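Local coordinates for hypothetical protein PSPTO_2114 (Pseudomonas syringae pv. tomato, PDB 2ODA) that is of unconfirmed function but belongs to the haloacid dehalogenase (HAD) superfamily and is probably a phosphatase or related hydrolase, at residues F6-F11 against M95-L100. Sequence-based numbering, arbitrary orientation.
Sequences FPALLF and MALMAL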
loop_
_atom_site.group_PDB
_atom_site.type_symbol
_atom_site.label_atom_id
_atom_site.label_comp_id
_atom_site.label_asym_id
_atom_site.label_seq_id
_atom_site.Cartn_x
_atom_site.Cartn_y
_atom_site.Cartn_z
ATOM N N PHE B 6 7.462 12.636 7.605
ATOM C CA PHE B 6 6.225 12.020 7.118
ATOM C C PHE B 6 5.875 12.540 5.727
ATOM O O PHE B 6 5.755 13.756 5.524
ATOM C CB PHE B 6 5.068 12.280 8.110
ATOM C CG PHE B 6 5.347 11.776 9.488
ATOM C CD1 PHE B 6 5.140 10.435 9.798
ATOM C CD2 PHE B 6 5.831 12.631 10.482
ATOM C CE1 PHE B 6 5.399 9.937 11.081
ATOM C CE2 PHE B 6 6.119 12.142 11.756
ATOM C CZ PHE B 6 5.906 10.787 12.046
ATOM N N PRO B 7 5.729 11.631 4.749
ATOM C CA PRO B 7 5.403 12.092 3.394
ATOM C C PRO B 7 3.946 12.531 3.175
ATOM O O PRO B 7 3.699 13.378 2.321
ATOM C CB PRO B 7 5.743 10.895 2.510
ATOM C CG PRO B 7 5.744 9.710 3.399
ATOM C CD PRO B 7 5.917 10.169 4.822
ATOM N N ALA B 8 3.006 11.985 3.944
ATOM C CA ALA B 8 1.592 12.295 3.748
ATOM C C ALA B 8 0.832 11.910 5.015
ATOM O O ALA B 8 1.231 10.978 5.714
ATOM C CB ALA B 8 1.030 11.531 2.553
ATOM N N LEU B 9 -0.256 12.626 5.273
ATOM C CA LEU B 9 -1.172 12.301 6.348
ATOM C C LEU B 9 -2.584 12.147 5.805
ATOM O O LEU B 9 -3.071 12.978 5.013
ATOM C CB LEU B 9 -1.139 13.362 7.460
ATOM C CG LEU B 9 0.193 13.686 8.156
ATOM C CD1 LEU B 9 0.005 14.842 9.141
ATOM C CD2 LEU B 9 0.740 12.465 8.897
ATOM N N LEU B 10 -3.238 11.068 6.225
ATOM C CA LEU B 10 -4.646 10.809 5.893
ATOM C C LEU B 10 -5.482 11.006 7.130
ATOM O O LEU B 10 -5.076 10.564 8.206
ATOM C CB LEU B 10 -4.810 9.372 5.409
ATOM C CG LEU B 10 -3.897 8.984 4.238
ATOM C CD1 LEU B 10 -4.201 7.529 3.838
ATOM C CD2 LEU B 10 -4.060 9.946 3.037
ATOM N N PHE B 11 -6.652 11.645 6.988
ATOM C CA PHE B 11 -7.552 11.876 8.129
ATOM C C PHE B 11 -8.946 11.378 7.815
ATOM O O PHE B 11 -9.469 11.633 6.737
ATOM C CB PHE B 11 -7.710 13.381 8.405
ATOM C CG PHE B 11 -6.481 14.051 8.918
ATOM C CD1 PHE B 11 -5.553 14.604 8.034
ATOM C CD2 PHE B 11 -6.273 14.191 10.284
ATOM C CE1 PHE B 11 -4.408 15.266 8.525
ATOM C CE2 PHE B 11 -5.145 14.862 10.782
ATOM C CZ PHE B 11 -4.221 15.401 9.890
HETATM N N MSE B 95 -6.011 4.599 -2.305
HETATM C CA MSE B 95 -6.520 5.583 -3.245
HETATM C C MSE B 95 -6.271 7.023 -2.826
HETATM O O MSE B 95 -5.981 7.862 -3.662
HETATM C CB MSE B 95 -7.975 5.317 -3.586
HETATM C CG MSE B 95 -8.059 4.276 -4.651
HETATM SE SE MSE B 95 -9.886 3.702 -4.884
HETATM C CE MSE B 95 -10.618 5.369 -5.492
ATOM N N ALA B 96 -6.341 7.289 -1.524
ATOM C CA ALA B 96 -6.017 8.589 -0.977
ATOM C C ALA B 96 -4.549 8.916 -1.191
ATOM O O ALA B 96 -4.208 10.043 -1.576
ATOM C CB ALA B 96 -6.333 8.616 0.504
ATOM N N LEU B 97 -3.666 7.956 -0.911
ATOM C CA LEU B 97 -2.225 8.185 -1.157
ATOM C C LEU B 97 -1.937 8.493 -2.638
ATOM O O LEU B 97 -1.158 9.396 -2.970
ATOM C CB LEU B 97 -1.382 7.005 -0.631
ATOM C CG LEU B 97 -1.461 6.703 0.874
ATOM C CD1 LEU B 97 -0.653 5.430 1.181
ATOM C CD2 LEU B 97 -0.959 7.922 1.703
HETATM N N MSE B 98 -2.565 7.742 -3.537
HETATM C CA MSE B 98 -2.433 8.004 -4.974
HETATM C C MSE B 98 -2.908 9.386 -5.394
HETATM O O MSE B 98 -2.267 10.044 -6.227
HETATM C CB MSE B 98 -3.130 6.912 -5.781
HETATM C CG MSE B 98 -2.374 5.592 -5.666
HETATM SE SE MSE B 98 -3.246 4.213 -6.730
HETATM C CE MSE B 98 -4.384 3.487 -5.440
ATOM N N ALA B 99 -4.005 9.835 -4.789
ATOM C CA ALA B 99 -4.543 11.179 -5.012
ATOM C C ALA B 99 -3.558 12.259 -4.585
ATOM O O ALA B 99 -3.588 13.363 -5.119
ATOM C CB ALA B 99 -5.888 11.351 -4.283
ATOM N N LEU B 100 -2.687 11.941 -3.620
ATOM C CA LEU B 100 -1.627 12.843 -3.169
ATOM C C LEU B 100 -0.305 12.619 -3.889
ATOM O O LEU B 100 0.705 13.234 -3.538
ATOM C CB LEU B 100 -1.401 12.678 -1.655
ATOM C CG LEU B 100 -2.549 13.092 -0.723
ATOM C CD1 LEU B 100 -2.229 12.703 0.717
ATOM C CD2 LEU B 100 -2.832 14.604 -0.844
#
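L10 pushes its forked end against A96, L97 and L100, joining strand 9-12, inside the parallel sheet of a Rossmann-like HAD core, to helix 91-99 packed on one side of that sheet. The side chains that meet are all apolar, and no hydrogen bond joins the two segments. L10 has CG anti to its carbonyl carbon (chi1 -55°), beside the backbone N, and CD1 anti to CA (chi2 -178°); both methyls meet the helix. CD2 lies 3.7 Å from CB of A96, the closest approach of the contact, while CD1 sits 3.9 Å from CD2 of L97. L10 and L97 cross at about a right angle, and CD2 of L97, the branch that reaches L10, bears on both of its methyls. Just past the helix end, four residues on from A96, L100 completes the layer: its CD1 lies 4.0 Å from L10 CD2. A8, just ahead of the strand, points its methyl the same way as L10, whereas L9 between them turns its side chain to the other face of the sheet, where it meets L183 of helix 179-191. The backbone of L10 is hydrogen-bonded to V109 and I111 of strand 109-112; that of L9 is hydrogen-bonded to A56 of strand 55-58. I58 touches both L10 and A96, extending the apolar layer, and L97 also packs on W94 of the second subunit. Just before the strand begins, CB of A8 lies 3.9 Å from CD1 of L100.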